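Local coordinates for D-glycero-beta-D-manno-heptose-1,7-bisphosphate 7-phosphatase (Mesorhizobium loti, PDB 2O2X), which removes the C-7 phosphate of D-glycero-beta-D-manno-heptose 1,7-bisphosphate, a magnesium-dependent step of ADP-heptose biosynthesis, at residues N80-A85 with A119-G124. Residues are numbered along the deposited sequence; the frame is centred on the assembly and turned at random.
Sequences NQSGIA and AYHEAG
Ala119 is the tight end of this contact, packed against the short helical turn 82-85. Its CA-H points at Gln81 O (CA to O 3.4 Å, 152° at the hydrogen), the same carbonyl that accepts Ile84 N, while its CB packs 3.7 Å from Ile84 CB, with Ile84 CG2, anti to the backbone N, alongside. The Ala85 methyl drops onto the backbone of 119-124, CB only 3.1 Å from Ala119 O. No hydrogen bond links 80-85 to 119-124; the fit rests on apolar packing and on side chains set against backbone. Toward Ser82, His121 and Gly124, all partly exposed, the contact thins to a few touching atoms. With CG anti to the backbone N (chi1 -171°), the imidazole reaches back beside Ser82, whose CB lies obliquely 3.5 Å from His121 CD2. Ring rotation is steadied by its own type I turn, His121-Gly124: Ala123 N donates to His121 ND1 (2.9 Å), 27° out of the ring plane. Beyond it Gly124 CA lies 3.3 Å from Ala85 O. Asn80, Gln81 and Ser82 probably bind substrate; Gln81 turns its amide away from Ala119, NE2 bonding Asp39 OD2 and OG1 of Thr79, a probable phosphoryl stabiliser. The contact thus joins the short helix after strand 75-80 to the loop after the adjacent parallel strand 114-118 of the HAD-like core sheet; from helix 91-107, Trp91 packs on Ile84 and Ala119, Phe94 on Gln81.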
ATOM      1  N   ASN A  80       1.114  -7.625  -1.358  1.00  7.83           N
ATOM      2  CA  ASN A  80       1.500  -8.984  -1.700  1.00  6.66           C
ATOM      3  C   ASN A  80       0.208  -9.784  -1.919  1.00  9.43           C
ATOM      4  O   ASN A  80      -0.722  -9.756  -1.118  1.00 11.70           O
ATOM      5  CB  ASN A  80       2.264  -9.694  -0.579  1.00  6.55           C
ATOM      6  CG  ASN A  80       3.701  -9.169  -0.326  1.00  9.33           C
ATOM      7  OD1 ASN A  80       4.278  -8.420  -1.121  1.00  8.25           O
ATOM      8  ND2 ASN A  80       4.303  -9.623   0.791  1.00 10.00           N
ATOM      9  N   GLN A  81       0.158 -10.499  -3.033  1.00  7.99           N
ATOM     10  CA  GLN A  81      -0.951 -11.352  -3.416  1.00  7.41           C
ATOM     11  C   GLN A  81      -0.465 -12.778  -3.629  1.00  7.24           C
ATOM     12  O   GLN A  81      -0.528 -13.331  -4.753  1.00  9.20           O
ATOM     13  CB  GLN A  81      -1.622 -10.764  -4.666  1.00 10.11           C
ATOM     14  CG  GLN A  81      -2.288  -9.403  -4.420  1.00  7.91           C
ATOM     15  CD  GLN A  81      -3.582  -9.517  -3.652  1.00 10.24           C
ATOM     16  OE1 GLN A  81      -4.416 -10.392  -3.936  1.00 11.58           O
ATOM     17  NE2 GLN A  81      -3.779  -8.627  -2.680  1.00 11.26           N
ATOM     18  N   SER A  82       0.007 -13.401  -2.555  1.00  9.67           N
ATOM     19  CA  SER A  82       0.598 -14.742  -2.649  1.00  9.84           C
ATOM     20  C   SER A  82      -0.390 -15.793  -3.091  1.00 11.73           C
ATOM     21  O   SER A  82       0.024 -16.835  -3.594  1.00 10.08           O
ATOM     22  CB  SER A  82       1.195 -15.161  -1.311  1.00 11.88           C
ATOM     23  OG  SER A  82       0.173 -15.422  -0.363  1.00 15.47           O
ATOM     24  N   GLY A  83      -1.684 -15.538  -2.941  1.00 10.92           N
ATOM     25  CA  GLY A  83      -2.684 -16.509  -3.359  1.00 11.29           C
ATOM     26  C   GLY A  83      -2.566 -16.826  -4.835  1.00 11.67           C
ATOM     27  O   GLY A  83      -2.972 -17.900  -5.267  1.00 11.73           O
ATOM     28  N   ILE A  84      -2.024 -15.891  -5.627  1.00 10.01           N
ATOM     29  CA  ILE A  84      -1.833 -16.108  -7.051  1.00 11.34           C
ATOM     30  C   ILE A  84      -0.781 -17.186  -7.296  1.00 12.33           C
ATOM     31  O   ILE A  84      -1.042 -18.121  -8.040  1.00 12.96           O
ATOM     32  CB  ILE A  84      -1.527 -14.758  -7.789  1.00 10.57           C
ATOM     33  CG1 ILE A  84      -2.747 -13.843  -7.655  1.00 10.02           C
ATOM     34  CG2 ILE A  84      -1.207 -15.002  -9.255  1.00 11.54           C
ATOM     35  CD1 ILE A  84      -2.565 -12.440  -8.160  1.00 12.29           C
ATOM     36  N   ALA A  85       0.373 -17.097  -6.651  1.00 10.74           N
ATOM     37  CA  ALA A  85       1.389 -18.140  -6.771  1.00 11.96           C
ATOM     38  C   ALA A  85       0.896 -19.486  -6.269  1.00 12.42           C
ATOM     39  O   ALA A  85       1.353 -20.546  -6.743  1.00 13.00           O
ATOM     40  CB  ALA A  85       2.647 -17.758  -6.037  1.00 11.74           C
ATOM     41  N   ALA A 119       2.870 -11.285  -6.765  1.00  8.07           N
ATOM     42  CA  ALA A 119       2.278 -12.625  -6.607  1.00  8.81           C
ATOM     43  C   ALA A 119       3.243 -13.665  -6.057  1.00 10.09           C
ATOM     44  O   ALA A 119       2.801 -14.699  -5.550  1.00 11.58           O
ATOM     45  CB  ALA A 119       1.744 -13.103  -7.921  1.00 10.39           C
ATOM     46  N   TYR A 120       4.540 -13.438  -6.214  1.00  9.63           N
ATOM     47  CA  TYR A 120       5.532 -14.481  -5.958  1.00  9.65           C
ATOM     48  C   TYR A 120       5.561 -14.919  -4.500  1.00 10.77           C
ATOM     49  O   TYR A 120       5.541 -14.087  -3.578  1.00 13.26           O
ATOM     50  CB  TYR A 120       6.917 -13.974  -6.323  1.00 10.35           C
ATOM     51  CG  TYR A 120       7.100 -13.592  -7.783  1.00 10.10           C
ATOM     52  CD1 TYR A 120       6.861 -14.507  -8.803  1.00 12.32           C
ATOM     53  CD2 TYR A 120       7.552 -12.326  -8.145  1.00 12.83           C
ATOM     54  CE1 TYR A 120       7.054 -14.155 -10.162  1.00 12.19           C
ATOM     55  CE2 TYR A 120       7.752 -11.974  -9.494  1.00 12.27           C
ATOM     56  CZ  TYR A 120       7.505 -12.892 -10.480  1.00 14.90           C
ATOM     57  OH  TYR A 120       7.688 -12.531 -11.803  1.00 16.02           O
ATOM     58  N   HIS A 121       5.635 -16.226  -4.260  1.00 11.06           N
ATOM     59  CA  HIS A 121       5.708 -16.729  -2.895  1.00 10.49           C
ATOM     60  C   HIS A 121       6.395 -18.078  -2.863  1.00 12.28           C
ATOM     61  O   HIS A 121       6.161 -18.901  -3.744  1.00 10.71           O
ATOM     62  CB  HIS A 121       4.292 -16.831  -2.315  1.00 10.10           C
ATOM     63  CG  HIS A 121       4.231 -17.128  -0.845  1.00 12.79           C
ATOM     64  ND1 HIS A 121       4.268 -18.411  -0.330  1.00 14.70           N
ATOM     65  CD2 HIS A 121       4.098 -16.302   0.218  1.00 13.65           C
ATOM     66  CE1 HIS A 121       4.179 -18.352   0.989  1.00 15.66           C
ATOM     67  NE2 HIS A 121       4.065 -17.085   1.348  1.00 15.37           N
ATOM     68  N   GLU A 122       7.143 -18.318  -1.791  1.00 11.41           N
ATOM     69  CA  GLU A 122       7.926 -19.575  -1.605  1.00 12.79           C
ATOM     70  C   GLU A 122       7.084 -20.842  -1.620  1.00 16.16           C
ATOM     71  O   GLU A 122       7.577 -21.906  -2.041  1.00 16.10           O
ATOM     72  CB  GLU A 122       8.727 -19.509  -0.306  1.00 16.07           C
ATOM     73  CG  GLU A 122       7.915 -19.430   0.960  1.00 18.03           C
ATOM     74  CD  GLU A 122       7.576 -20.777   1.562  1.00 31.55           C
ATOM     75  OE1 GLU A 122       8.198 -21.805   1.183  1.00 27.20           O
ATOM     76  OE2 GLU A 122       6.687 -20.800   2.448  1.00 33.41           O
ATOM     77  N   ALA A 123       5.835 -20.741  -1.166  1.00 14.34           N
ATOM     78  CA  ALA A 123       4.934 -21.878  -1.088  1.00 14.28           C
ATOM     79  C   ALA A 123       4.051 -22.024  -2.303  1.00 13.89           C
ATOM     80  O   ALA A 123       3.072 -22.766  -2.307  1.00 15.50           O
ATOM     81  CB  ALA A 123       4.084 -21.793   0.185  1.00 19.02           C
ATOM     82  N   GLY A 124       4.401 -21.334  -3.382  1.00 14.74           N
ATOM     83  CA  GLY A 124       3.651 -21.404  -4.576  1.00 14.03           C
ATOM     84  C   GLY A 124       3.851 -22.735  -5.244  1.00 16.91           C
ATOM     85  O   GLY A 124       4.654 -23.578  -4.815  1.00 18.41           O
TER